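Local coordinates for protein family 88 glycosyl hydrolase (PDB 5NOA) that probably acts as a polysaccharide lyase that removes rhamnose caps from complex arabinogalactan proteins such as those of gum arabic, at residues S54-A59 and D229-A234; D96-W101 and A140-E145; N100-Y105 and N109-F114; E145-M148 and D154-W157. All blocks are in the same frame, centred on the assembly; numbering follows the deposited sequence.

In this mostly helical chain of the six-hairpin clan, contact 1 lies close to the middle, its centre about 4 Å from that of the chain, and joins helices 56-72 and 226-242. The other three are nested within the loop it closes, their centres about 17 to 21 Å from its own. Contacts 2 and 3 start from the same loop, share Asn100 and Trp101, and have centres about 9 Å apart; contact 4 follows contact 3 in sequence and shares helix 135-149 with contact 2. Phe55 meets Tyr105 and Phe114, bringing contact 1 against contact 3. Aromatic side chains thus run from the barrel interior out to a cluster where long loops cover helix 135-149.

Contact 1 (S54-A59 and D229-A234); sequences SFWDNA and DGWVLA
Trp56 and Trp231 meet inside the (alpha/alpha)6 barrel expected for this glycoside hydrolase clan, where two helices far apart in sequence, 56-72 and 226-242, touch through one pair of indoles. The aromatic contact comes first. The six-membered rings have centroids 5.8 Å apart and planes at 80°, and the two indoles cross at about a right angle. The backbones stay well separated, with 12.0 Å between Trp56 CA and Trp231 CA, so the two long side chains span the distance from both helices. In Trp56, CG sits between the backbone N and the carbonyl carbon (chi1 72°), a choice that sends the benzo ring out toward the other helix.

Backbone hydrogen bonds form a second group: Ala59 N reaches Phe55 O at 2.9 Å in the first turn after the N-cap, while Leu233 N and Ala234 N continue the regular pattern of helix 226-242. Surrounding rings supply the third. Phe359 meets Trp56, Phe294 and Tyr163 meet Trp231, and Met164 of helix 160-176 touches both indoles. Within its own segment Trp56 has Asp57 CB over one face. Its benzo corner advances on the other indole, Trp56 CZ3 lying 3.6 Å from Trp231 CZ2.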
loop_
_atom_site.group_PDB
_atom_site.type_symbol
_atom_site.label_atom_id
_atom_site.label_comp_id
_atom_site.label_asym_id
_atom_site.label_seq_id
_atom_site.Cartn_x
_atom_site.Cartn_y
_atom_site.Cartn_z
ATOM N N SER A 54 -3.255 10.688 12.380
ATOM C CA SER A 54 -3.924 9.642 11.592
ATOM C C SER A 54 -3.574 9.663 10.106
ATOM O O SER A 54 -4.030 8.789 9.376
ATOM C CB SER A 54 -5.455 9.814 11.746
ATOM O OG SER A 54 -5.886 10.943 10.959
ATOM N N PHE A 55 -2.779 10.633 9.670
ATOM C CA PHE A 55 -2.431 10.865 8.270
ATOM C C PHE A 55 -1.688 9.677 7.657
ATOM O O PHE A 55 -1.187 8.781 8.371
ATOM C CB PHE A 55 -1.596 12.157 8.206
ATOM C CG PHE A 55 -1.485 12.837 6.862
ATOM C CD1 PHE A 55 -2.599 13.192 6.116
ATOM C CD2 PHE A 55 -0.235 13.251 6.408
ATOM C CE1 PHE A 55 -2.468 13.895 4.922
ATOM C CE2 PHE A 55 -0.101 13.933 5.223
ATOM C CZ PHE A 55 -1.216 14.242 4.480
ATOM N N TRP A 56 -1.591 9.689 6.330
ATOM C CA TRP A 56 -1.274 8.481 5.560
ATOM C C TRP A 56 0.003 7.788 5.946
ATOM O O TRP A 56 0.071 6.572 5.830
ATOM C CB TRP A 56 -1.246 8.769 4.062
ATOM C CG TRP A 56 -0.064 9.571 3.629
ATOM C CD1 TRP A 56 0.036 10.933 3.600
ATOM C CD2 TRP A 56 1.210 9.062 3.194
ATOM N NE1 TRP A 56 1.293 11.303 3.181
ATOM C CE2 TRP A 56 2.020 10.164 2.918
ATOM C CE3 TRP A 56 1.734 7.765 3.027
ATOM C CZ2 TRP A 56 3.333 10.030 2.491
ATOM C CZ3 TRP A 56 3.051 7.641 2.605
ATOM C CH2 TRP A 56 3.835 8.775 2.359
ATOM N N ASP A 57 1.043 8.543 6.266
ATOM C CA ASP A 57 2.338 7.886 6.472
ATOM C C ASP A 57 2.287 7.018 7.742
ATOM O O ASP A 57 2.745 5.874 7.734
ATOM C CB ASP A 57 3.463 8.913 6.456
ATOM C CG ASP A 57 3.322 10.047 7.506
ATOM O OD1 ASP A 57 2.187 10.542 7.804
ATOM O OD2 ASP A 57 4.373 10.474 8.022
ATOM N N ASN A 58 1.708 7.555 8.810
ATOM C CA ASN A 58 1.515 6.756 10.021
ATOM C C ASN A 58 0.509 5.662 9.761
ATOM O O ASN A 58 0.692 4.504 10.182
ATOM C CB ASN A 58 1.047 7.629 11.176
ATOM C CG ASN A 58 2.099 8.572 11.662
ATOM O OD1 ASN A 58 3.294 8.324 11.519
ATOM N ND2 ASN A 58 1.655 9.663 12.253
ATOM N N ALA A 59 -0.556 5.985 9.043
ATOM C CA ALA A 59 -1.599 5.005 8.768
ATOM C C ALA A 59 -1.096 3.831 7.934
ATOM O O ALA A 59 -1.549 2.697 8.103
ATOM C CB ALA A 59 -2.789 5.665 8.123
ATOM N N ASP A 229 3.324 2.829 -8.294
ATOM C CA ASP A 229 2.815 1.562 -8.756
ATOM C C ASP A 229 2.765 0.502 -7.661
ATOM O O ASP A 229 1.892 -0.381 -7.713
ATOM C CB ASP A 229 3.554 1.084 -9.987
ATOM C CG ASP A 229 3.077 1.797 -11.195
ATOM O OD1 ASP A 229 3.463 3.005 -11.363
ATOM O OD2 ASP A 229 2.262 1.225 -11.948
ATOM N N GLY A 230 3.677 0.585 -6.714
ATOM C CA GLY A 230 3.625 -0.297 -5.565
ATOM C C GLY A 230 2.342 -0.141 -4.785
ATOM O O GLY A 230 1.692 -1.126 -4.449
ATOM N N TRP A 231 1.944 1.095 -4.529
ATOM C CA TRP A 231 0.695 1.343 -3.846
ATOM C C TRP A 231 -0.457 0.704 -4.594
ATOM O O TRP A 231 -1.348 0.071 -4.007
ATOM C CB TRP A 231 0.368 2.830 -3.720
ATOM C CG TRP A 231 1.251 3.662 -2.830
ATOM C CD1 TRP A 231 1.999 4.713 -3.236
ATOM C CD2 TRP A 231 1.360 3.634 -1.399
ATOM N NE1 TRP A 231 2.590 5.322 -2.162
ATOM C CE2 TRP A 231 2.216 4.681 -1.030
ATOM C CE3 TRP A 231 0.817 2.848 -0.386
ATOM C CZ2 TRP A 231 2.544 4.957 0.294
ATOM C CZ3 TRP A 231 1.130 3.150 0.936
ATOM C CH2 TRP A 231 2.006 4.182 1.250
ATOM N N VAL A 232 -0.469 0.833 -5.913
ATOM C CA VAL A 232 -1.592 0.340 -6.695
ATOM C C VAL A 232 -1.650 -1.186 -6.664
ATOM O O VAL A 232 -2.715 -1.778 -6.478
ATOM C CB VAL A 232 -1.584 0.861 -8.135
ATOM C CG1 VAL A 232 -2.796 0.319 -8.895
ATOM C CG2 VAL A 232 -1.565 2.384 -8.197
ATOM N N LEU A 233 -0.512 -1.840 -6.889
ATOM C CA LEU A 233 -0.524 -3.297 -6.941
ATOM C C LEU A 233 -0.933 -3.868 -5.579
ATOM O O LEU A 233 -1.725 -4.816 -5.498
ATOM C CB LEU A 233 0.832 -3.851 -7.364
ATOM C CG LEU A 233 0.845 -5.347 -7.619
ATOM C CD1 LEU A 233 0.200 -5.648 -8.962
ATOM C CD2 LEU A 233 2.277 -5.891 -7.651
ATOM N N ALA A 234 -0.350 -3.318 -4.514
ATOM C CA ALA A 234 -0.734 -3.757 -3.174
ATOM C C ALA A 234 -2.191 -3.467 -2.844
ATOM O O ALA A 234 -2.856 -4.264 -2.194
ATOM C CB ALA A 234 0.161 -3.098 -2.138
#

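Contact 2 (D96-W101 and A140-E145); sequences DHKANW and AREVME
Trp101 overlaps Val143 of helix 135-149, its indole reaching out with the far corner of the benzo ring, where CH2 lies 4.2 Å from Val143 CG2. The same ring is covered on one face by a residue of its own loop, for Lys98 CG sits 3.6 Å above the indole plane, toward the ring's edge atoms. From there the lysine runs on extended and bends only at its last torsion, and its NZ makes a long salt bridge of 3.9 Å to Glu142 OE2. The two charged chains cross obliquely. Glu142 is drawn out by its own torsions, with CG trans to the backbone N (chi1 177°), and its other oxygen, OE1, pairs with Arg139. Arg139 also binds Asp96, and its positive charge probably eases the nearness of these two carboxylates. The indole N-H is engaged as well, through Ser95 O. Next to Glu142 on the helix, Arg141 grips Glu145 side-on, NE giving OE2 a nearly straight bond of 2.9 Å, an i to i+4 pair on the exposed flank. Held by an indole and a charged border, this is a long interhelical loop packed on one helix of the (alpha/alpha)6 barrel expected for this family.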
loop_
_atom_site.group_PDB
_atom_site.type_symbol
_atom_site.label_atom_id
_atom_site.label_comp_id
_atom_site.label_asym_id
_atom_site.label_seq_id
_atom_site.Cartn_x
_atom_site.Cartn_y
_atom_site.Cartn_z
ATOM N N ASP A 96 -16.040 18.894 11.298
ATOM C CA ASP A 96 -17.472 18.583 11.137
ATOM C C ASP A 96 -18.213 19.543 10.176
ATOM O O ASP A 96 -19.461 19.459 10.027
ATOM C CB ASP A 96 -18.155 18.522 12.502
ATOM C CG ASP A 96 -17.772 17.264 13.284
ATOM O OD1 ASP A 96 -17.497 16.224 12.681
ATOM O OD2 ASP A 96 -17.757 17.305 14.529
ATOM N N HIS A 97 -17.463 20.409 9.507
ATOM C CA HIS A 97 -18.052 21.433 8.646
ATOM C C HIS A 97 -17.937 20.924 7.196
ATOM O O HIS A 97 -16.985 21.206 6.457
ATOM C CB HIS A 97 -17.249 22.737 8.792
ATOM C CG HIS A 97 -17.882 23.950 8.139
ATOM N ND1 HIS A 97 -19.211 24.111 7.819
ATOM C CD2 HIS A 97 -17.261 25.079 7.731
ATOM C CE1 HIS A 97 -19.384 25.310 7.294
ATOM N NE2 HIS A 97 -18.212 25.899 7.186
ATOM N N LYS A 98 -18.950 20.159 6.800
ATOM C CA LYS A 98 -18.938 19.476 5.510
ATOM C C LYS A 98 -18.736 20.421 4.357
ATOM O O LYS A 98 -18.089 20.038 3.386
ATOM C CB LYS A 98 -20.197 18.650 5.302
ATOM C CG LYS A 98 -20.249 17.429 6.212
ATOM C CD LYS A 98 -21.359 16.502 5.782
ATOM C CE LYS A 98 -21.503 15.331 6.725
ATOM N NZ LYS A 98 -22.440 15.723 7.801
ATOM N N ALA A 99 -19.242 21.655 4.445
ATOM C CA ALA A 99 -19.029 22.626 3.341
ATOM C C ALA A 99 -17.540 22.958 3.124
ATOM O O ALA A 99 -17.164 23.428 2.059
ATOM C CB ALA A 99 -19.826 23.899 3.579
ATOM N N ASN A 100 -16.718 22.827 4.144
ATOM C CA ASN A 100 -15.280 23.077 4.053
ATOM C C ASN A 100 -14.518 21.821 3.705
ATOM O O ASN A 100 -13.306 21.933 3.552
ATOM C CB ASN A 100 -14.733 23.686 5.366
ATOM C CG ASN A 100 -14.852 25.207 5.411
ATOM O OD1 ASN A 100 -15.644 25.816 4.689
ATOM N ND2 ASN A 100 -14.088 25.819 6.283
ATOM N N TRP A 101 -15.172 20.647 3.575
ATOM C CA TRP A 101 -14.416 19.429 3.305
ATOM C C TRP A 101 -13.800 19.435 1.931
ATOM O O TRP A 101 -14.437 19.773 0.955
ATOM C CB TRP A 101 -15.245 18.133 3.457
ATOM C CG TRP A 101 -15.676 17.823 4.890
ATOM C CD1 TRP A 101 -15.363 18.540 6.019
ATOM C CD2 TRP A 101 -16.380 16.676 5.322
ATOM N NE1 TRP A 101 -15.906 17.930 7.115
ATOM C CE2 TRP A 101 -16.506 16.770 6.716
ATOM C CE3 TRP A 101 -16.935 15.557 4.666
ATOM C CZ2 TRP A 101 -17.146 15.784 7.478
ATOM C CZ3 TRP A 101 -17.571 14.591 5.420
ATOM C CH2 TRP A 101 -17.698 14.716 6.805
ATOM N N ALA A 140 -15.557 6.608 10.037
ATOM C CA ALA A 140 -15.291 6.046 8.720
ATOM C C ALA A 140 -16.566 6.004 7.881
ATOM O O ALA A 140 -16.596 6.390 6.719
ATOM C CB ALA A 140 -14.712 4.668 8.852
ATOM N N ARG A 141 -17.641 5.508 8.505
ATOM C CA ARG A 141 -18.900 5.408 7.788
ATOM C C ARG A 141 -19.488 6.787 7.453
ATOM O O ARG A 141 -19.978 7.001 6.353
ATOM C CB ARG A 141 -19.934 4.616 8.601
ATOM C CG ARG A 141 -19.698 3.105 8.648
ATOM C CD ARG A 141 -20.853 2.361 9.312
ATOM N NE ARG A 141 -22.033 2.757 8.572
ATOM C CZ ARG A 141 -23.262 2.855 9.041
ATOM N NH1 ARG A 141 -23.570 2.421 10.262
ATOM N NH2 ARG A 141 -24.200 3.404 8.284
ATOM N N GLU A 142 -19.430 7.723 8.392
ATOM C CA GLU A 142 -19.978 9.061 8.164
ATOM C C GLU A 142 -19.289 9.690 6.956
ATOM O O GLU A 142 -19.925 10.213 6.062
ATOM C CB GLU A 142 -19.760 9.943 9.400
ATOM C CG GLU A 142 -20.247 11.371 9.189
ATOM C CD GLU A 142 -19.783 12.367 10.251
ATOM O OE1 GLU A 142 -18.804 12.119 11.013
ATOM O OE2 GLU A 142 -20.419 13.457 10.290
ATOM N N VAL A 143 -17.966 9.612 6.937
ATOM C CA VAL A 143 -17.199 10.236 5.885
ATOM C C VAL A 143 -17.417 9.544 4.567
ATOM O O VAL A 143 -17.712 10.214 3.551
ATOM C CB VAL A 143 -15.701 10.246 6.268
ATOM C CG1 VAL A 143 -14.841 10.640 5.091
ATOM C CG2 VAL A 143 -15.466 11.181 7.450
ATOM N N MET A 144 -17.273 8.217 4.532
ATOM C CA MET A 144 -17.373 7.561 3.227
ATOM C C MET A 144 -18.786 7.593 2.654
ATOM O O MET A 144 -18.969 7.743 1.456
ATOM C CB MET A 144 -16.860 6.115 3.288
ATOM C CG MET A 144 -15.406 5.946 3.725
ATOM S SD MET A 144 -14.211 7.124 3.020
ATOM C CE MET A 144 -14.321 6.759 1.271
ATOM N N GLU A 145 -19.785 7.481 3.524
ATOM C CA GLU A 145 -21.171 7.549 3.082
ATOM C C GLU A 145 -21.538 8.952 2.585
ATOM O O GLU A 145 -22.253 9.072 1.593
ATOM C CB GLU A 145 -22.107 6.956 4.123
ATOM C CG GLU A 145 -21.827 5.452 4.262
ATOM C CD GLU A 145 -22.318 4.748 5.519
ATOM O OE1 GLU A 145 -23.181 5.307 6.248
ATOM O OE2 GLU A 145 -21.834 3.600 5.790
#

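Contact 3 (N100-Y105 and N109-F114); sequences NWKYSY and NDYVLF
Trp101 has CG trans to its carbonyl carbon (chi1 -68°) and Val112 has CG1 trans to its backbone N (chi1 174°), a pairing that lays the indole against the valine. Val112 CG1 stands 3.5 Å from the centroid of the six-membered ring, almost straight above it, while Leu113 CD1 approaches Trp101 CB. A serine in place of Trp101 would probably leave Val112 CG1 without its CH-pi face and Ser95 O without the indole N-H.

The backbones are tied by Lys102 N to Asp110 O, 3.0 Å long with 154° at the hydrogen, and by a weak bond from Leu113 N to Lys102 O. Asp110 O also receives a weak bond from Val112 N, closing the inverse gamma turn at Tyr111; a type I turn starts at the same Tyr111 and runs to Phe114. Lys102 lays CB over one face of the Tyr111 ring and curls its NZ back to Asn100 O, 2.9 Å away, with a longer salt bridge to Asp110 OD2. Ser104 O and Tyr105 CA share one face of Phe114. A water binds Tyr111 OH at 2.8 Å and joins it to Ser104 OG and Tyr105 O.

Both segments lie in the loop between helices 75-87 and 120-130, which rests on helix 135-149, with Val112 on Val143 and Leu113 on Gln147.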
loop_
_atom_site.group_PDB
_atom_site.type_symbol
_atom_site.label_atom_id
_atom_site.label_comp_id
_atom_site.label_asym_id
_atom_site.label_seq_id
_atom_site.Cartn_x
_atom_site.Cartn_y
_atom_site.Cartn_z
ATOM N N ASN A 100 -16.718 22.827 4.144
ATOM C CA ASN A 100 -15.280 23.077 4.053
ATOM C C ASN A 100 -14.518 21.821 3.705
ATOM O O ASN A 100 -13.306 21.933 3.552
ATOM C CB ASN A 100 -14.733 23.686 5.366
ATOM C CG ASN A 100 -14.852 25.207 5.411
ATOM O OD1 ASN A 100 -15.644 25.816 4.689
ATOM N ND2 ASN A 100 -14.088 25.819 6.283
ATOM N N TRP A 101 -15.172 20.647 3.575
ATOM C CA TRP A 101 -14.416 19.429 3.305
ATOM C C TRP A 101 -13.800 19.435 1.931
ATOM O O TRP A 101 -14.437 19.773 0.955
ATOM C CB TRP A 101 -15.245 18.133 3.457
ATOM C CG TRP A 101 -15.676 17.823 4.890
ATOM C CD1 TRP A 101 -15.363 18.540 6.019
ATOM C CD2 TRP A 101 -16.380 16.676 5.322
ATOM N NE1 TRP A 101 -15.906 17.930 7.115
ATOM C CE2 TRP A 101 -16.506 16.770 6.716
ATOM C CE3 TRP A 101 -16.935 15.557 4.666
ATOM C CZ2 TRP A 101 -17.146 15.784 7.478
ATOM C CZ3 TRP A 101 -17.571 14.591 5.420
ATOM C CH2 TRP A 101 -17.698 14.716 6.805
ATOM N N LYS A 102 -12.517 19.075 1.891
ATOM C CA LYS A 102 -11.695 19.113 0.691
ATOM C C LYS A 102 -11.025 17.779 0.422
ATOM O O LYS A 102 -10.849 16.967 1.322
ATOM C CB LYS A 102 -10.668 20.250 0.786
ATOM C CG LYS A 102 -11.335 21.653 0.854
ATOM C CD LYS A 102 -10.373 22.798 1.122
ATOM C CE LYS A 102 -11.068 24.131 1.304
ATOM N NZ LYS A 102 -11.765 24.183 2.618
ATOM N N TYR A 103 -10.658 17.595 -0.835
ATOM C CA TYR A 103 -10.015 16.368 -1.282
ATOM C C TYR A 103 -8.810 16.524 -2.163
ATOM O O TYR A 103 -8.266 15.533 -2.645
ATOM C CB TYR A 103 -11.003 15.392 -1.907
ATOM C CG TYR A 103 -11.717 15.786 -3.149
ATOM C CD1 TYR A 103 -12.845 16.604 -3.088
ATOM C CD2 TYR A 103 -11.365 15.249 -4.372
ATOM C CE1 TYR A 103 -13.560 16.903 -4.236
ATOM C CE2 TYR A 103 -12.086 15.503 -5.505
ATOM C CZ TYR A 103 -13.191 16.335 -5.444
ATOM O OH TYR A 103 -13.956 16.606 -6.555
ATOM N N SER A 104 -8.345 17.769 -2.366
ATOM C CA SER A 104 -6.990 17.995 -2.867
ATOM C C SER A 104 -5.994 17.771 -1.734
ATOM O O SER A 104 -6.378 17.305 -0.669
ATOM C CB SER A 104 -6.920 19.394 -3.437
ATOM O OG SER A 104 -7.322 20.332 -2.475
ATOM N N TYR A 105 -4.691 18.032 -1.953
ATOM C CA TYR A 105 -3.724 17.746 -0.899
ATOM C C TYR A 105 -3.850 18.744 0.249
ATOM O O TYR A 105 -3.775 19.961 0.064
ATOM C CB TYR A 105 -2.280 17.816 -1.431
ATOM C CG TYR A 105 -1.270 17.399 -0.367
ATOM C CD1 TYR A 105 -0.776 18.284 0.556
ATOM C CD2 TYR A 105 -0.890 16.080 -0.246
ATOM C CE1 TYR A 105 0.089 17.859 1.550
ATOM C CE2 TYR A 105 -0.014 15.650 0.730
ATOM C CZ TYR A 105 0.447 16.541 1.636
ATOM O OH TYR A 105 1.306 16.119 2.645
ATOM N N ASN A 109 -7.385 19.840 9.205
ATOM C CA ASN A 109 -8.590 19.096 9.563
ATOM C C ASN A 109 -9.762 19.214 8.601
ATOM O O ASN A 109 -10.708 18.431 8.745
ATOM C CB ASN A 109 -8.970 19.344 11.021
ATOM C CG ASN A 109 -8.111 18.517 11.975
ATOM O OD1 ASN A 109 -7.911 17.293 11.781
ATOM N ND2 ASN A 109 -7.551 19.189 12.971
ATOM N N ASP A 110 -9.689 20.100 7.593
ATOM C CA ASP A 110 -10.726 20.185 6.595
ATOM C C ASP A 110 -10.588 19.103 5.513
ATOM O O ASP A 110 -11.505 18.951 4.708
ATOM C CB ASP A 110 -10.691 21.551 5.859
ATOM C CG ASP A 110 -11.095 22.715 6.712
ATOM O OD1 ASP A 110 -11.576 22.522 7.834
ATOM O OD2 ASP A 110 -10.952 23.854 6.199
ATOM N N TYR A 111 -9.461 18.384 5.470
ATOM C CA TYR A 111 -9.158 17.479 4.368
ATOM C C TYR A 111 -9.730 16.087 4.606
ATOM O O TYR A 111 -9.071 15.069 4.410
ATOM C CB TYR A 111 -7.647 17.520 4.084
ATOM C CG TYR A 111 -7.353 18.779 3.311
ATOM C CD1 TYR A 111 -7.230 20.010 3.951
ATOM C CD2 TYR A 111 -7.259 18.766 1.930
ATOM C CE1 TYR A 111 -7.083 21.172 3.231
ATOM C CE2 TYR A 111 -7.091 19.923 1.199
ATOM C CZ TYR A 111 -7.006 21.137 1.850
ATOM O OH TYR A 111 -6.817 22.277 1.111
ATOM N N VAL A 112 -11.002 16.067 4.956
ATOM C CA VAL A 112 -11.694 14.858 5.353
ATOM C C VAL A 112 -11.932 13.906 4.195
ATOM O O VAL A 112 -11.958 12.688 4.381
ATOM C CB VAL A 112 -13.038 15.265 6.027
ATOM C CG1 VAL A 112 -13.916 14.060 6.366
ATOM C CG2 VAL A 112 -12.800 16.107 7.256
ATOM N N LEU A 113 -12.086 14.465 3.004
ATOM C CA LEU A 113 -12.353 13.685 1.792
ATOM C C LEU A 113 -11.110 13.316 0.996
ATOM O O LEU A 113 -11.210 12.699 -0.064
ATOM C CB LEU A 113 -13.365 14.415 0.911
ATOM C CG LEU A 113 -14.739 14.633 1.550
ATOM C CD1 LEU A 113 -15.584 15.502 0.626
ATOM C CD2 LEU A 113 -15.369 13.296 1.893
ATOM N N PHE A 114 -9.951 13.734 1.496
ATOM C CA PHE A 114 -8.681 13.389 0.893
ATOM C C PHE A 114 -8.279 12.008 1.371
ATOM O O PHE A 114 -8.176 11.770 2.576
ATOM C CB PHE A 114 -7.650 14.433 1.323
ATOM C CG PHE A 114 -6.271 14.243 0.742
ATOM C CD1 PHE A 114 -6.054 13.763 -0.562
ATOM C CD2 PHE A 114 -5.168 14.591 1.501
ATOM C CE1 PHE A 114 -4.780 13.632 -1.062
ATOM C CE2 PHE A 114 -3.898 14.439 1.001
ATOM C CZ PHE A 114 -3.712 13.943 -0.268
HETATM O O HOH W 1 -5.354 21.674 -1.239
#

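Contact 4 (E145-M148 and D154-W157); sequences EYQM and DYWW
Gln147 slides over one face of Tyr155, amide and ring stacked with their planes 27° apart. The aliphatic part of Gln147 lies nearest the ring centre, CG being 3.7 Å from the centroid in a CH-pi contact, while NE2 reaches 3.4 Å from Tyr155 CG and comes over the root of the ring. The two chains run in opposite directions, so that the amide ends near the tyrosine CB and the phenol ends near the helix. Gln147 reaches this far because CG is trans to its backbone N (chi1 -176°) and the chain stays extended beyond it.

Both ends of the amide are held. Gln147 NE2 donates to a water 2.9 Å away, and the same water accepts from Trp156 NE1, lying in the indole plane; OE1 is bound by Gln118. These bonds fix which way round the buried amide sits.

The segments belong to the end of helix 135-149 and to the loop leading into helix 160-176, two successive helices of the (alpha/alpha)6 barrel. Thr150, just past the helix, hydrogen-bonds through OG1 to both Tyr155 OH and Gln147 O. A valine in place of Tyr155 would probably leave the Gln147 amide without its platform and Thr150 without its phenol partner.

Further out, on the side of Tyr155 away from Gln147, the Tyr103 ring meets it at about 45°, and the Tyr103 hydroxyl is held by Asp154 OD1. Trp156 packs on Leu162, Val165 and Met166 of helix 160-176 and meets Tyr188 edge-to-face, while Trp157 NE1 bonds to Tyr103 O.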
loop_
_atom_site.group_PDB
_atom_site.type_symbol
_atom_site.label_atom_id
_atom_site.label_comp_id
_atom_site.label_asym_id
_atom_site.label_seq_id
_atom_site.Cartn_x
_atom_site.Cartn_y
_atom_site.Cartn_z
ATOM N N GLU A 145 -19.785 7.481 3.524
ATOM C CA GLU A 145 -21.171 7.549 3.082
ATOM C C GLU A 145 -21.538 8.952 2.585
ATOM O O GLU A 145 -22.253 9.072 1.593
ATOM C CB GLU A 145 -22.107 6.956 4.123
ATOM C CG GLU A 145 -21.827 5.452 4.262
ATOM C CD GLU A 145 -22.318 4.748 5.519
ATOM O OE1 GLU A 145 -23.181 5.307 6.248
ATOM O OE2 GLU A 145 -21.834 3.600 5.790
ATOM N N TYR A 146 -21.020 10.015 3.219
ATOM C CA TYR A 146 -21.193 11.339 2.652
ATOM C C TYR A 146 -20.493 11.431 1.292
ATOM O O TYR A 146 -21.064 11.876 0.295
ATOM C CB TYR A 146 -20.652 12.430 3.582
ATOM C CG TYR A 146 -20.713 13.779 2.899
ATOM C CD1 TYR A 146 -21.936 14.437 2.734
ATOM C CD2 TYR A 146 -19.574 14.371 2.368
ATOM C CE1 TYR A 146 -21.998 15.634 2.042
ATOM C CE2 TYR A 146 -19.634 15.580 1.711
ATOM C CZ TYR A 146 -20.838 16.212 1.541
ATOM O OH TYR A 146 -20.905 17.414 0.877
ATOM N N GLN A 147 -19.244 10.995 1.220
ATOM C CA GLN A 147 -18.521 11.031 -0.043
ATOM C C GLN A 147 -19.293 10.337 -1.154
ATOM O O GLN A 147 -19.437 10.865 -2.255
ATOM C CB GLN A 147 -17.150 10.413 0.125
ATOM C CG GLN A 147 -16.261 10.483 -1.089
ATOM C CD GLN A 147 -14.856 10.062 -0.767
ATOM O OE1 GLN A 147 -14.327 10.406 0.284
ATOM N NE2 GLN A 147 -14.237 9.353 -1.698
ATOM N N MET A 148 -19.813 9.146 -0.869
ATOM C CA MET A 148 -20.526 8.383 -1.890
ATOM C C MET A 148 -21.838 9.049 -2.330
ATOM O O MET A 148 -22.314 8.795 -3.426
ATOM C CB MET A 148 -20.792 6.950 -1.428
ATOM C CG MET A 148 -19.518 6.147 -1.265
ATOM S SD MET A 148 -19.821 4.410 -0.891
ATOM C CE MET A 148 -20.608 4.470 0.709
ATOM N N ASP A 154 -14.055 11.988 -8.952
ATOM C CA ASP A 154 -12.628 12.273 -9.152
ATOM C C ASP A 154 -11.844 12.341 -7.821
ATOM O O ASP A 154 -10.815 13.022 -7.732
ATOM C CB ASP A 154 -12.442 13.565 -9.951
ATOM C CG ASP A 154 -13.027 14.777 -9.281
ATOM O OD1 ASP A 154 -13.771 14.663 -8.303
ATOM O OD2 ASP A 154 -12.775 15.866 -9.822
ATOM N N TYR A 155 -12.323 11.616 -6.829
ATOM C CA TYR A 155 -11.668 11.578 -5.529
ATOM C C TYR A 155 -10.278 10.951 -5.566
ATOM O O TYR A 155 -9.468 11.283 -4.713
ATOM C CB TYR A 155 -12.543 10.858 -4.485
ATOM C CG TYR A 155 -13.755 11.684 -4.108
ATOM C CD1 TYR A 155 -13.598 12.778 -3.279
ATOM C CD2 TYR A 155 -15.025 11.425 -4.630
ATOM C CE1 TYR A 155 -14.667 13.598 -2.978
ATOM C CE2 TYR A 155 -16.105 12.233 -4.278
ATOM C CZ TYR A 155 -15.912 13.315 -3.463
ATOM O OH TYR A 155 -16.935 14.167 -3.113
ATOM N N TRP A 156 -10.045 9.999 -6.469
ATOM C CA TRP A 156 -8.774 9.246 -6.518
ATOM C C TRP A 156 -7.972 9.737 -7.719
ATOM O O TRP A 156 -7.949 9.132 -8.805
ATOM C CB TRP A 156 -8.999 7.744 -6.544
ATOM C CG TRP A 156 -9.739 7.231 -5.346
ATOM C CD1 TRP A 156 -9.998 7.911 -4.179
ATOM C CD2 TRP A 156 -10.389 5.951 -5.209
ATOM N NE1 TRP A 156 -10.772 7.135 -3.352
ATOM C CE2 TRP A 156 -11.008 5.925 -3.948
ATOM C CE3 TRP A 156 -10.506 4.806 -6.036
ATOM C CZ2 TRP A 156 -11.742 4.818 -3.508
ATOM C CZ3 TRP A 156 -11.209 3.760 -5.607
ATOM C CH2 TRP A 156 -11.819 3.751 -4.360
ATOM N N TRP A 157 -7.319 10.880 -7.515
ATOM C CA TRP A 157 -6.627 11.625 -8.555
ATOM C C TRP A 157 -5.106 11.446 -8.552
ATOM O O TRP A 157 -4.409 12.067 -9.349
ATOM C CB TRP A 157 -7.002 13.131 -8.503
ATOM C CG TRP A 157 -6.809 13.715 -7.144
ATOM C CD1 TRP A 157 -7.759 13.846 -6.161
ATOM C CD2 TRP A 157 -5.593 14.243 -6.585
ATOM N NE1 TRP A 157 -7.197 14.365 -5.038
ATOM C CE2 TRP A 157 -5.886 14.657 -5.275
ATOM C CE3 TRP A 157 -4.295 14.444 -7.077
ATOM C CZ2 TRP A 157 -4.937 15.202 -4.445
ATOM C CZ3 TRP A 157 -3.383 15.006 -6.263
ATOM C CH2 TRP A 157 -3.687 15.364 -4.956
HETATM O O HOH W 2 -11.350 9.025 -1.237
#